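PDB 3ZPY: alginate lyase, family PL7 from Zobellia galactanivorans, which probably cleaves the polysaccharide alginate by beta-elimination, this chain being its catalytic domain. Local coordinates for residues A[138-143]-A[221-225]; A[126-132]-A[209-215]; A[59-63]-A[75-79]; A[218-222]-A[236-240]; A[19-24]-A[45-51]. All coordinates share one frame; numbering follows the deposited sequence.

The five contacts sample one jelly-roll beta-sandwich. Contacts 3 and 4 are buried between its two sheets and are mostly apolar. Contact 1 lies on one of these sheets and shares N221 and Y222 with contact 4. Its side chains are polar, charged and bridged by water. Contacts 2 and 5 lie further out, with centres about 33 Å apart on opposite sides of the chain's centre. Contact 2 joins two loops; contact 5 joins a strand end to a loop. Side-chain bonds and waters link both, and Asx turns shape the loops. Contact 2 centres on a carboxylate, contact 5 on an aromatic ring. Strand 76-83 neighbours strands 221-223 and 15-21, tying contact 3 to contacts 1, 4 and 5.

Contact 1: residues A[138-143]-A[221-225]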
# COMPACT_ATOMS: atom_id res chain seq x y z
N ASP A 138 -11.58 0.36 -0.44
CA ASP A 138 -10.57 -0.68 -0.18
C ASP A 138 -11.23 -1.98 0.21
O ASP A 138 -11.96 -2.05 1.18
CB ASP A 138 -9.66 -0.29 0.99
CG ASP A 138 -8.80 0.95 0.73
OD1 ASP A 138 -8.59 1.35 -0.43
OD2 ASP A 138 -8.38 1.60 1.74
N VAL A 139 -10.89 -3.03 -0.54
CA VAL A 139 -11.33 -4.42 -0.24
C VAL A 139 -10.56 -4.94 0.97
O VAL A 139 -11.11 -5.52 1.89
CB VAL A 139 -11.16 -5.32 -1.46
CG1 VAL A 139 -11.38 -6.76 -1.12
CG2 VAL A 139 -12.05 -4.87 -2.62
N VAL A 140 -9.23 -4.75 0.92
CA VAL A 140 -8.36 -5.17 2.08
C VAL A 140 -7.18 -4.23 2.12
O VAL A 140 -6.67 -3.81 1.06
CB VAL A 140 -7.94 -6.68 1.99
CG1 VAL A 140 -6.94 -6.94 0.83
CG2 VAL A 140 -7.35 -7.17 3.32
N ARG A 141 -6.78 -3.91 3.35
CA ARG A 141 -5.53 -3.24 3.64
C ARG A 141 -4.71 -4.12 4.57
O ARG A 141 -5.18 -4.50 5.65
CB ARG A 141 -5.80 -1.92 4.33
CG ARG A 141 -6.34 -0.86 3.38
CD ARG A 141 -6.22 0.55 3.99
NE ARG A 141 -6.83 0.69 5.32
CZ ARG A 141 -8.12 0.89 5.53
NH1 ARG A 141 -8.99 0.93 4.52
NH2 ARG A 141 -8.59 1.00 6.78
N VAL A 142 -3.45 -4.42 4.17
CA VAL A 142 -2.53 -5.23 4.96
C VAL A 142 -1.61 -4.24 5.67
O VAL A 142 -0.95 -3.46 4.99
CB VAL A 142 -1.76 -6.13 3.99
CG1 VAL A 142 -0.74 -6.95 4.79
CG2 VAL A 142 -2.67 -7.05 3.19
N GLN A 143 -1.62 -4.28 7.01
CA GLN A 143 -1.01 -3.19 7.77
C GLN A 143 -0.20 -3.77 8.92
O GLN A 143 -0.42 -4.85 9.36
CB GLN A 143 -2.07 -2.27 8.41
CG GLN A 143 -3.03 -1.73 7.31
CD GLN A 143 -4.30 -1.26 7.80
OE1 GLN A 143 -4.79 -0.19 7.39
NE2 GLN A 143 -4.93 -2.12 8.61
N ASN A 221 3.52 2.31 0.47
CA ASN A 221 3.37 2.86 1.82
C ASN A 221 2.20 3.85 1.84
O ASN A 221 2.35 5.00 1.44
CB ASN A 221 4.67 3.56 2.24
CG ASN A 221 4.67 4.01 3.65
OD1 ASN A 221 3.64 3.88 4.36
ND2 ASN A 221 5.79 4.57 4.08
N TYR A 222 1.10 3.37 2.40
CA TYR A 222 -0.13 4.19 2.58
C TYR A 222 -0.22 4.38 4.05
O TYR A 222 -0.57 3.48 4.79
CB TYR A 222 -1.32 3.38 1.98
CG TYR A 222 -2.69 4.05 2.01
CD1 TYR A 222 -2.85 5.43 2.09
CD2 TYR A 222 -3.80 3.22 1.84
CE1 TYR A 222 -4.12 5.97 2.10
CE2 TYR A 222 -5.03 3.73 1.85
CZ TYR A 222 -5.20 5.12 1.94
OH TYR A 222 -6.50 5.77 1.89
N LEU A 223 0.03 5.61 4.54
CA LEU A 223 -0.08 5.81 6.02
C LEU A 223 -1.50 5.69 6.43
O LEU A 223 -2.42 5.90 5.61
CB LEU A 223 0.48 7.19 6.45
CG LEU A 223 1.94 7.46 6.09
CD1 LEU A 223 2.41 8.75 6.76
CD2 LEU A 223 2.85 6.30 6.44
N GLN A 224 -1.69 5.36 7.70
CA GLN A 224 -3.01 5.22 8.33
C GLN A 224 -3.17 6.04 9.59
O GLN A 224 -2.17 6.35 10.21
CB GLN A 224 -3.47 3.75 8.48
CG GLN A 224 -3.64 3.04 7.18
CD GLN A 224 -4.98 3.43 6.52
OE1 GLN A 224 -6.01 3.25 7.13
NE2 GLN A 224 -4.95 4.04 5.34
N SER A 225 -4.41 6.39 9.92
CA SER A 225 -4.68 7.12 11.17
C SER A 225 -3.97 8.44 11.32
O SER A 225 -3.65 8.89 12.45
CB SER A 225 -4.43 6.16 12.40
OG SER A 225 -5.21 5.03 12.37
O HOH W 1 -8.49 4.27 1.73
O HOH W 2 -6.77 1.35 8.97
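R141 and Q224 meet because both side chains bend: R141 turns at chi3 (-54°) and Q224 at chi2 (-79°). In this jelly-roll beta-sandwich, strands 138-146 and 221-223 both pair with strand 117-125. Their side chains therefore meet across that strand, on the face of the sheet that carries Q123. In PL7 lyases the concave sheet forms the alginate-binding groove, and these polar side chains are consistent with such a surface. R141 NE lies 3.2 Å from Q224 OE1, but its clear bond runs to Q143 OE1 at 3.0 Å. That bond comes from above the carbonyl plane of the amide. Q143 also holds S160 and the backbone of K158 through NE2. R141 NH1 makes a salt bridge to D138 OD2 (2.9 Å), which accepts on its anti lone pair, while NH2 pairs with E165. The other carboxylate oxygen of D138, OD1, bonds H125. The guanidinium is thus gripped on several sides, which should fix its rotation. A water accepts from R141 NH2 and donates to Q143 OE1 and Q224 OE1, so it joins both segments. The Y222 ring sits with its edge toward D138, the carboxylate plane standing nearly perpendicular to it (89°). One ring face is covered by Q224 NE2, 3.5 Å above its centre. A second water joins D138 to Y222: it donates to D138 OD2 at 2.7 Å and lies 2.5 Å from Y222 OH.

Contact 2: residues A[126-132]-A[209-215]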
# COMPACT_ATOMS: atom_id res chain seq x y z
N GLY A 126 -11.24 -1.70 -4.59
CA GLY A 126 -12.36 -2.00 -5.47
C GLY A 126 -13.09 -0.75 -5.92
O GLY A 126 -12.57 0.36 -5.77
N PRO A 127 -14.26 -0.92 -6.54
CA PRO A 127 -15.02 0.20 -7.04
C PRO A 127 -15.58 1.07 -5.89
O PRO A 127 -15.97 0.54 -4.81
CB PRO A 127 -16.18 -0.47 -7.83
CG PRO A 127 -16.37 -1.80 -7.07
CD PRO A 127 -14.93 -2.22 -6.73
N SER A 128 -15.63 2.40 -6.09
CA SER A 128 -16.29 3.19 -5.09
C SER A 128 -17.76 2.82 -4.89
O SER A 128 -18.23 2.90 -3.75
CB SER A 128 -16.14 4.68 -5.36
OG SER A 128 -16.61 4.97 -6.66
N LYS A 129 -18.45 2.43 -5.98
CA LYS A 129 -19.82 1.90 -5.91
C LYS A 129 -19.89 0.82 -6.98
O LYS A 129 -19.58 1.05 -8.18
CB LYS A 129 -20.89 3.00 -6.09
CG LYS A 129 -21.65 3.28 -4.79
CD LYS A 129 -22.54 4.51 -4.85
CE LYS A 129 -23.00 4.86 -3.44
NZ LYS A 129 -23.80 6.13 -3.33
N ASN A 130 -20.22 -0.40 -6.54
CA ASN A 130 -20.32 -1.51 -7.49
C ASN A 130 -21.69 -1.48 -8.21
O ASN A 130 -22.56 -0.56 -7.96
CB ASN A 130 -19.96 -2.85 -6.82
CG ASN A 130 -21.12 -3.46 -6.03
OD1 ASN A 130 -22.21 -2.86 -5.90
ND2 ASN A 130 -20.93 -4.66 -5.55
N SER A 131 -21.99 -2.44 -9.08
CA SER A 131 -23.27 -2.25 -9.83
C SER A 131 -24.57 -2.32 -8.96
O SER A 131 -25.68 -1.99 -9.45
CB SER A 131 -23.40 -3.25 -11.00
OG SER A 131 -23.42 -4.58 -10.50
N ASP A 132 -24.43 -2.78 -7.70
CA ASP A 132 -25.58 -2.91 -6.78
C ASP A 132 -25.57 -1.78 -5.75
O ASP A 132 -26.35 -1.75 -4.76
CB ASP A 132 -25.64 -4.30 -6.09
CG ASP A 132 -25.72 -5.46 -7.10
OD1 ASP A 132 -26.63 -5.45 -7.93
OD2 ASP A 132 -24.82 -6.38 -7.07
N VAL A 209 -20.54 -10.09 -0.93
CA VAL A 209 -21.02 -9.01 -1.84
C VAL A 209 -21.15 -9.76 -3.20
O VAL A 209 -20.27 -10.58 -3.56
CB VAL A 209 -19.92 -7.93 -2.02
CG1 VAL A 209 -20.27 -7.02 -3.23
CG2 VAL A 209 -19.70 -7.14 -0.71
N ASP A 210 -22.21 -9.45 -3.96
CA ASP A 210 -22.48 -10.13 -5.25
C ASP A 210 -21.52 -9.75 -6.36
O ASP A 210 -20.97 -10.60 -6.99
CB ASP A 210 -23.94 -9.95 -5.71
CG ASP A 210 -24.92 -10.30 -4.63
OD1 ASP A 210 -24.72 -11.30 -3.90
OD2 ASP A 210 -25.91 -9.55 -4.51
N ASP A 211 -21.33 -8.46 -6.56
CA ASP A 211 -20.54 -7.98 -7.68
C ASP A 211 -19.12 -7.70 -7.16
O ASP A 211 -18.82 -6.66 -6.57
CB ASP A 211 -21.19 -6.72 -8.28
CG ASP A 211 -20.32 -6.07 -9.32
OD1 ASP A 211 -19.39 -6.78 -9.81
OD2 ASP A 211 -20.52 -4.87 -9.64
N LEU A 212 -18.23 -8.67 -7.41
CA LEU A 212 -16.84 -8.49 -7.03
C LEU A 212 -15.94 -7.97 -8.18
O LEU A 212 -14.74 -8.32 -8.23
CB LEU A 212 -16.29 -9.82 -6.47
CG LEU A 212 -17.12 -10.32 -5.30
CD1 LEU A 212 -16.49 -11.62 -4.75
CD2 LEU A 212 -17.26 -9.28 -4.18
N SER A 213 -16.49 -7.24 -9.15
CA SER A 213 -15.69 -6.65 -10.21
C SER A 213 -14.97 -5.38 -9.79
O SER A 213 -15.13 -4.86 -8.67
CB SER A 213 -16.59 -6.39 -11.42
OG SER A 213 -17.55 -5.37 -11.13
N GLU A 214 -14.03 -5.01 -10.66
CA GLU A 214 -13.39 -3.67 -10.62
C GLU A 214 -12.36 -3.51 -9.48
O GLU A 214 -12.23 -2.45 -8.88
CB GLU A 214 -14.39 -2.51 -10.64
CG GLU A 214 -15.35 -2.55 -11.84
CD GLU A 214 -16.02 -1.22 -11.93
OE1 GLU A 214 -15.42 -0.29 -12.56
OE2 GLU A 214 -17.08 -1.06 -11.31
N ASN A 215 -11.57 -4.57 -9.25
CA ASN A 215 -10.47 -4.59 -8.29
C ASN A 215 -9.14 -4.32 -8.96
O ASN A 215 -8.92 -4.62 -10.13
CB ASN A 215 -10.40 -5.93 -7.56
CG ASN A 215 -11.68 -6.27 -6.85
OD1 ASN A 215 -12.06 -5.64 -5.81
ND2 ASN A 215 -12.44 -7.18 -7.48
O HOH W 3 -18.17 1.41 -10.77
O HOH W 4 -23.01 -6.56 -5.08
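N130 and D211 lie side by side with their chains running in opposite directions, amide and carboxylate planes only 19° apart. Each also closes an Asx turn in its own loop, so the contact joins two such turns beyond the strand ends of the jelly roll. N130 ND2 donates to D211 O at 3.1 Å, in the carbonyl plane and on a lone pair. N130 OD1 faces back to its own loop and takes D132 N and V134 N. D211 CG is anti to the backbone N (chi1 172°), which carries the carboxylate toward S131. OD2 accepts a nearly straight bond from S131 N (2.9 Å) on its anti lone pair, and S131 OG reaches it from above the plane. OD1 takes S213 OG at 2.7 Å and S213 N at 3.0 Å. With an alanine at D211, S131 and S213 would probably lose the acceptor of their N and OG atoms, and loop 209-215 its Asx turn. D132 comes obliquely to D211, the two carboxylate planes 87° apart, and a water joins it to N130 ND2 and D211 N. At the other end P127 crosses E214 obliquely, and a second water links K129 O to E214. There P127 CB touches E214 OE2 at 3.6 Å.

Contact 3: residues A[59-63]-A[75-79]; sequences YFKCY and PRVEL
F60 and C62 point from strand 58-63 toward V77 on strand 76-83. The two strands belong to the opposing sheets of the jelly-roll beta-sandwich. Their short segments run roughly antiparallel (152°) with axes 6.3 Å apart. No hydrogen bond joins them, so this is face-to-face packing between sheets and not strand pairing.

F60 turns the edge of its ring to L79, with CE2 3.9 Å from L79 CG, and the two side chains cross at about a right angle. Its CD2 meets V77 CG1 at 4.0 Å. V77 spreads its two methyls: CG1 serves F60, while CG2 reaches C62 CB. Beyond them C62 SG rests against P75 CB at 3.7 Å. F51 extends the cluster by packing edge-to-face with F60.

Side chains also press on backbone. C62 SG lies anti to its own N (chi1 -170°), which carries the sulfur to the peptide joining P75 and R76. It is 3.6 Å from R76 N. V77 CG2 sits by K61 O, and P75 CG by Y63 O.

The charged groups point the other way. R76 and E78 project from the opposite face of their strand. K218 NZ makes a salt bridge to E78 OE1, and R76 makes a cation-pi contact with Y222. R76 NH1 shares that oxygen: its own salt bridge to E78 OE1 is 3.0 Å long and lies in the guanidinium plane.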
# COMPACT_ATOMS: atom_id res chain seq x y z
N TYR A 59 12.39 1.64 -1.65
CA TYR A 59 11.87 2.26 -0.39
C TYR A 59 10.79 3.25 -0.70
O TYR A 59 10.92 4.02 -1.70
CB TYR A 59 13.01 3.03 0.25
CG TYR A 59 14.14 2.15 0.77
CD1 TYR A 59 15.10 1.63 -0.10
CD2 TYR A 59 14.28 1.86 2.17
CE1 TYR A 59 16.17 0.81 0.37
CE2 TYR A 59 15.32 1.02 2.60
CZ TYR A 59 16.24 0.52 1.73
OH TYR A 59 17.29 -0.28 2.22
N PHE A 60 9.69 3.16 0.05
CA PHE A 60 8.53 4.07 -0.03
C PHE A 60 8.47 4.73 1.27
O PHE A 60 8.14 4.09 2.31
CB PHE A 60 7.27 3.23 -0.25
CG PHE A 60 7.29 2.44 -1.55
CD1 PHE A 60 8.05 1.24 -1.65
CD2 PHE A 60 6.53 2.87 -2.67
CE1 PHE A 60 8.05 0.52 -2.87
CE2 PHE A 60 6.58 2.18 -3.84
CZ PHE A 60 7.28 0.97 -3.93
N LYS A 61 8.78 6.05 1.25
CA LYS A 61 8.88 6.83 2.50
C LYS A 61 7.77 7.95 2.44
O LYS A 61 7.75 8.76 1.47
CB LYS A 61 10.33 7.50 2.54
CG LYS A 61 10.62 8.12 3.88
CD LYS A 61 12.05 8.59 4.01
CE LYS A 61 12.36 9.13 5.37
NZ LYS A 61 13.81 9.36 5.50
N CYS A 62 6.90 7.90 3.44
CA CYS A 62 5.76 8.85 3.47
C CYS A 62 5.66 9.45 4.85
O CYS A 62 6.01 8.80 5.85
CB CYS A 62 4.46 8.08 2.99
SG CYS A 62 3.07 9.17 2.71
N TYR A 63 5.16 10.67 4.93
CA TYR A 63 5.29 11.43 6.16
C TYR A 63 3.92 11.82 6.67
O TYR A 63 3.03 12.14 5.87
CB TYR A 63 6.10 12.76 5.95
CG TYR A 63 7.47 12.50 5.40
CD1 TYR A 63 7.64 12.17 4.03
CD2 TYR A 63 8.61 12.66 6.22
CE1 TYR A 63 8.86 11.87 3.49
CE2 TYR A 63 9.89 12.37 5.66
CZ TYR A 63 9.98 12.08 4.29
OH TYR A 63 11.22 11.73 3.78
N PRO A 75 -2.01 10.18 3.52
CA PRO A 75 -1.14 10.27 2.32
C PRO A 75 -0.48 8.91 1.96
O PRO A 75 -0.46 7.94 2.75
CB PRO A 75 -0.02 11.24 2.78
CG PRO A 75 0.11 10.96 4.32
CD PRO A 75 -1.35 10.69 4.76
N ARG A 76 0.08 8.86 0.75
CA ARG A 76 0.72 7.60 0.33
C ARG A 76 1.83 7.89 -0.62
O ARG A 76 1.82 8.93 -1.31
CB ARG A 76 -0.29 6.66 -0.39
CG ARG A 76 -0.81 7.27 -1.72
CD ARG A 76 -1.96 6.46 -2.30
NE ARG A 76 -3.25 6.85 -1.71
CZ ARG A 76 -4.22 6.00 -1.34
NH1 ARG A 76 -4.09 4.67 -1.52
NH2 ARG A 76 -5.38 6.52 -0.97
N VAL A 77 2.77 6.94 -0.72
CA VAL A 77 3.72 6.84 -1.81
C VAL A 77 3.66 5.35 -2.18
O VAL A 77 3.90 4.53 -1.34
CB VAL A 77 5.11 7.24 -1.37
CG1 VAL A 77 6.10 6.86 -2.47
CG2 VAL A 77 5.20 8.71 -0.97
N GLU A 78 3.18 5.02 -3.36
CA GLU A 78 2.67 3.64 -3.59
C GLU A 78 2.55 3.38 -5.11
O GLU A 78 2.54 4.28 -5.86
CB GLU A 78 1.32 3.54 -2.81
CG GLU A 78 0.62 2.30 -2.68
CD GLU A 78 -0.66 2.45 -1.94
OE1 GLU A 78 -1.54 3.21 -2.28
OE2 GLU A 78 -0.87 1.52 -1.23
N LEU A 79 2.44 2.10 -5.46
CA LEU A 79 2.17 1.71 -6.84
C LEU A 79 0.73 1.28 -7.00
O LEU A 79 0.15 0.63 -6.07
CB LEU A 79 3.08 0.52 -7.19
CG LEU A 79 4.57 0.70 -6.87
CD1 LEU A 79 5.31 -0.56 -7.32
CD2 LEU A 79 5.10 1.91 -7.59

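Contact 4: residues A[218-222]-A[236-240]; sequences KVGNY and GLVRI
The corner at G220, where the chain passes from strand 216-219 to strand 221-223, packs against V238 and I240 of strand 235-247. G220 has backbone angles (phi 150°, psi -134°) that would jam any side chain against V219 O. Its own backbone is part of the packing surface. V238 CG1 lies 3.5 Å from G220 O, and I240 CD1 reaches G220 N at 3.7 Å. The same CD1 meets V219 CG2 at 3.6 Å. It is the end of an extended I240 chain that crosses V219 obliquely. The two segments sit in opposite sheets of the jelly-roll beta-sandwich, so these side chains fill the space between sheets. V238 also touches L119 and V103, and I240 touches F60, which ties in both sheets.

N221 brings a polar group into this buried contact. Its side chain crosses V238 obliquely, with CG 3.7 Å from V238 CG2. CG stands anti to the backbone N (chi1 -173°), and this sends the amide across toward strand 235-247. The clear bond of N221 ND2 runs to F60 O in strand 58-63 and so links the two sheets. C62 of the same strand and L119 also touch the N221 side chain. N221 ND2 comes within 3.0 Å of G236 O as well.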
# COMPACT_ATOMS: atom_id res chain seq x y z
N LYS A 218 -2.64 -2.59 -5.01
CA LYS A 218 -1.70 -1.45 -4.73
C LYS A 218 -0.67 -1.96 -3.78
O LYS A 218 -0.96 -2.84 -2.94
CB LYS A 218 -2.35 -0.19 -4.20
CG LYS A 218 -3.55 0.31 -4.95
CD LYS A 218 -3.90 1.75 -4.54
CE LYS A 218 -3.03 2.73 -5.22
NZ LYS A 218 -2.91 4.07 -4.64
N VAL A 219 0.53 -1.35 -3.84
CA VAL A 219 1.56 -1.82 -2.91
C VAL A 219 2.56 -0.68 -2.71
O VAL A 219 2.89 0.05 -3.66
CB VAL A 219 2.29 -3.11 -3.42
CG1 VAL A 219 3.07 -2.86 -4.73
CG2 VAL A 219 3.19 -3.75 -2.41
N GLY A 220 3.06 -0.56 -1.49
CA GLY A 220 3.89 0.63 -1.23
C GLY A 220 3.73 0.99 0.27
O GLY A 220 3.70 0.11 1.18
N ASN A 221 3.52 2.31 0.47
CA ASN A 221 3.37 2.86 1.82
C ASN A 221 2.20 3.85 1.84
O ASN A 221 2.35 5.00 1.44
CB ASN A 221 4.67 3.56 2.24
CG ASN A 221 4.67 4.01 3.65
OD1 ASN A 221 3.64 3.88 4.36
ND2 ASN A 221 5.79 4.57 4.08
N TYR A 222 1.10 3.37 2.40
CA TYR A 222 -0.13 4.19 2.58
C TYR A 222 -0.22 4.38 4.05
O TYR A 222 -0.57 3.48 4.79
CB TYR A 222 -1.32 3.38 1.98
CG TYR A 222 -2.69 4.05 2.01
CD1 TYR A 222 -2.85 5.43 2.09
CD2 TYR A 222 -3.80 3.22 1.84
CE1 TYR A 222 -4.12 5.97 2.10
CE2 TYR A 222 -5.03 3.73 1.85
CZ TYR A 222 -5.20 5.12 1.94
OH TYR A 222 -6.50 5.77 1.89
N GLY A 236 6.64 6.97 7.93
CA GLY A 236 6.76 5.51 7.86
C GLY A 236 7.67 5.16 6.69
O GLY A 236 7.89 5.97 5.77
N LEU A 237 8.27 3.96 6.79
CA LEU A 237 9.18 3.51 5.77
C LEU A 237 8.92 2.01 5.50
O LEU A 237 8.98 1.24 6.40
CB LEU A 237 10.62 3.73 6.23
CG LEU A 237 11.70 3.42 5.20
CD1 LEU A 237 11.58 4.25 3.92
CD2 LEU A 237 13.13 3.55 5.77
N VAL A 238 8.63 1.71 4.25
CA VAL A 238 8.33 0.38 3.75
C VAL A 238 9.36 0.11 2.66
O VAL A 238 9.71 0.99 1.85
CB VAL A 238 6.92 0.26 3.14
CG1 VAL A 238 6.74 -1.10 2.52
CG2 VAL A 238 5.83 0.58 4.16
N ARG A 239 9.92 -1.08 2.61
CA ARG A 239 10.82 -1.42 1.51
C ARG A 239 10.38 -2.79 0.90
O ARG A 239 9.97 -3.70 1.62
CB ARG A 239 12.28 -1.38 1.98
CG ARG A 239 12.70 -2.39 3.04
CD ARG A 239 14.15 -2.16 3.39
NE ARG A 239 14.64 -3.06 4.38
CZ ARG A 239 15.88 -3.03 4.83
NH1 ARG A 239 16.77 -2.18 4.31
NH2 ARG A 239 16.17 -3.79 5.88
N ILE A 240 10.46 -2.86 -0.45
CA ILE A 240 9.89 -3.99 -1.21
C ILE A 240 10.93 -4.51 -2.21
O ILE A 240 11.68 -3.73 -2.84
CB ILE A 240 8.55 -3.55 -1.92
CG1 ILE A 240 7.57 -3.03 -0.88
CG2 ILE A 240 7.99 -4.63 -2.81
CD1 ILE A 240 6.29 -2.34 -1.39

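Contact 5: residues A[19-24]-A[45-51]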
# COMPACT_ATOMS: atom_id res chain seq x y z
N SER A 19 3.25 9.53 -5.97
CA SER A 19 4.29 10.12 -5.16
C SER A 19 4.09 11.57 -5.02
O SER A 19 3.01 12.14 -5.42
CB SER A 19 5.68 9.73 -5.73
OG SER A 19 6.70 9.99 -4.80
N PHE A 20 5.06 12.23 -4.39
CA PHE A 20 4.98 13.66 -4.12
C PHE A 20 6.17 14.36 -4.76
O PHE A 20 7.21 13.72 -4.99
CB PHE A 20 5.08 13.93 -2.59
CG PHE A 20 3.79 13.71 -1.86
CD1 PHE A 20 3.40 12.43 -1.48
CD2 PHE A 20 2.94 14.82 -1.54
CE1 PHE A 20 2.15 12.21 -0.89
CE2 PHE A 20 1.71 14.57 -0.94
CZ PHE A 20 1.35 13.29 -0.56
N ILE A 21 6.02 15.66 -4.98
CA ILE A 21 7.16 16.49 -5.27
C ILE A 21 7.33 17.54 -4.18
O ILE A 21 6.37 17.84 -3.46
CB ILE A 21 7.09 17.12 -6.69
CG1 ILE A 21 6.03 18.21 -6.80
CG2 ILE A 21 7.01 16.06 -7.78
CD1 ILE A 21 6.21 19.06 -8.06
N GLY A 22 8.54 18.08 -4.09
CA GLY A 22 8.85 19.13 -3.11
C GLY A 22 9.41 18.50 -1.87
O GLY A 22 9.33 17.27 -1.68
N SER A 23 10.02 19.32 -1.02
CA SER A 23 10.53 18.84 0.26
C SER A 23 9.39 18.31 1.14
O SER A 23 8.29 18.84 1.07
CB SER A 23 11.27 19.91 1.02
OG SER A 23 12.31 20.35 0.24
N PRO A 24 9.65 17.29 1.96
CA PRO A 24 8.55 16.81 2.81
C PRO A 24 8.00 17.93 3.73
O PRO A 24 8.73 18.64 4.41
CB PRO A 24 9.15 15.67 3.60
CG PRO A 24 10.24 15.17 2.70
CD PRO A 24 10.82 16.38 2.02
N TYR A 45 12.91 7.95 -12.42
CA TYR A 45 12.42 8.61 -11.21
C TYR A 45 13.04 8.06 -9.92
O TYR A 45 12.95 6.86 -9.63
CB TYR A 45 10.90 8.50 -11.11
CG TYR A 45 10.34 9.14 -9.86
CD1 TYR A 45 10.70 10.44 -9.48
CD2 TYR A 45 9.57 8.40 -8.99
CE1 TYR A 45 10.19 11.01 -8.32
CE2 TYR A 45 9.09 8.94 -7.80
CZ TYR A 45 9.44 10.22 -7.44
OH TYR A 45 8.94 10.77 -6.26
N SER A 46 13.56 8.99 -9.08
CA SER A 46 14.08 8.65 -7.77
C SER A 46 14.09 9.96 -6.98
O SER A 46 14.57 10.97 -7.49
CB SER A 46 15.50 8.04 -7.89
OG SER A 46 15.99 7.64 -6.62
N ASP A 47 13.70 9.84 -5.70
CA ASP A 47 13.78 10.97 -4.83
C ASP A 47 14.04 10.38 -3.45
O ASP A 47 13.21 9.66 -2.92
CB ASP A 47 12.46 11.77 -4.85
CG ASP A 47 12.46 12.98 -3.95
OD1 ASP A 47 13.29 13.12 -3.01
OD2 ASP A 47 11.60 13.84 -4.16
N ASP A 48 15.17 10.71 -2.85
CA ASP A 48 15.48 10.13 -1.55
C ASP A 48 14.55 10.49 -0.46
O ASP A 48 14.55 9.82 0.57
CB ASP A 48 16.89 10.62 -1.12
CG ASP A 48 18.01 9.95 -1.90
OD1 ASP A 48 17.68 9.07 -2.80
OD2 ASP A 48 19.22 10.34 -1.67
N ASN A 49 13.67 11.49 -0.68
CA ASN A 49 12.73 11.80 0.37
C ASN A 49 11.53 10.79 0.36
O ASN A 49 10.82 10.67 1.35
CB ASN A 49 12.14 13.17 0.20
CG ASN A 49 13.11 14.30 0.62
OD1 ASN A 49 13.26 15.28 -0.11
ND2 ASN A 49 13.88 14.06 1.65
N TYR A 50 11.27 10.17 -0.81
CA TYR A 50 10.00 9.43 -1.05
C TYR A 50 10.11 8.03 -1.63
O TYR A 50 9.35 7.13 -1.25
CB TYR A 50 9.08 10.21 -2.01
CG TYR A 50 8.72 11.60 -1.51
CD1 TYR A 50 8.15 11.80 -0.22
CD2 TYR A 50 9.04 12.72 -2.28
CE1 TYR A 50 7.89 13.08 0.19
CE2 TYR A 50 8.76 14.01 -1.87
CZ TYR A 50 8.20 14.20 -0.62
OH TYR A 50 7.89 15.48 -0.20
N PHE A 51 10.96 7.88 -2.63
CA PHE A 51 10.90 6.74 -3.53
C PHE A 51 12.29 6.55 -4.08
O PHE A 51 12.72 7.33 -4.96
CB PHE A 51 9.86 7.02 -4.68
CG PHE A 51 9.71 5.84 -5.64
CD1 PHE A 51 8.92 4.73 -5.30
CD2 PHE A 51 10.34 5.87 -6.87
CE1 PHE A 51 8.76 3.68 -6.20
CE2 PHE A 51 10.16 4.84 -7.76
CZ PHE A 51 9.38 3.76 -7.44
O HOH W 5 9.61 13.36 -5.98
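Y45 OH is held by two partners: S19 OG donates to it at 2.8 Å, and it donates to a water. That water donates to F20 O (2.6 Å) and to D47 OD2, so three residues share it. The contact joins the end of jelly-roll strand 15-21 to the loop before strand 51-53. An Asx turn and a classic beta bulge shape this loop: D47 OD1 takes N49 N, and Y50 and F51 both face D47. Y50 CG is anti to the carbonyl carbon (chi1 -59°), which lays the ring between F20 and N49. F20 CB sits over one face as a CH-pi contact, 3.9 Å from the centroid. N49 CB covers the opposite face over its centre. The ring carries its hydroxyl to the loop after the strand, where Y50 OH donates to G22 O at 2.7 Å from above the carbonyl plane. A phenylalanine in place of Y50 would probably keep the ring contacts but leave G22 O without its donor and the loop freer to move. P24 comes next along the chain. Its ring touches Y50 through CG and crosses N49 at about a right angle, with P24 CD 3.4 Å from N49 CG.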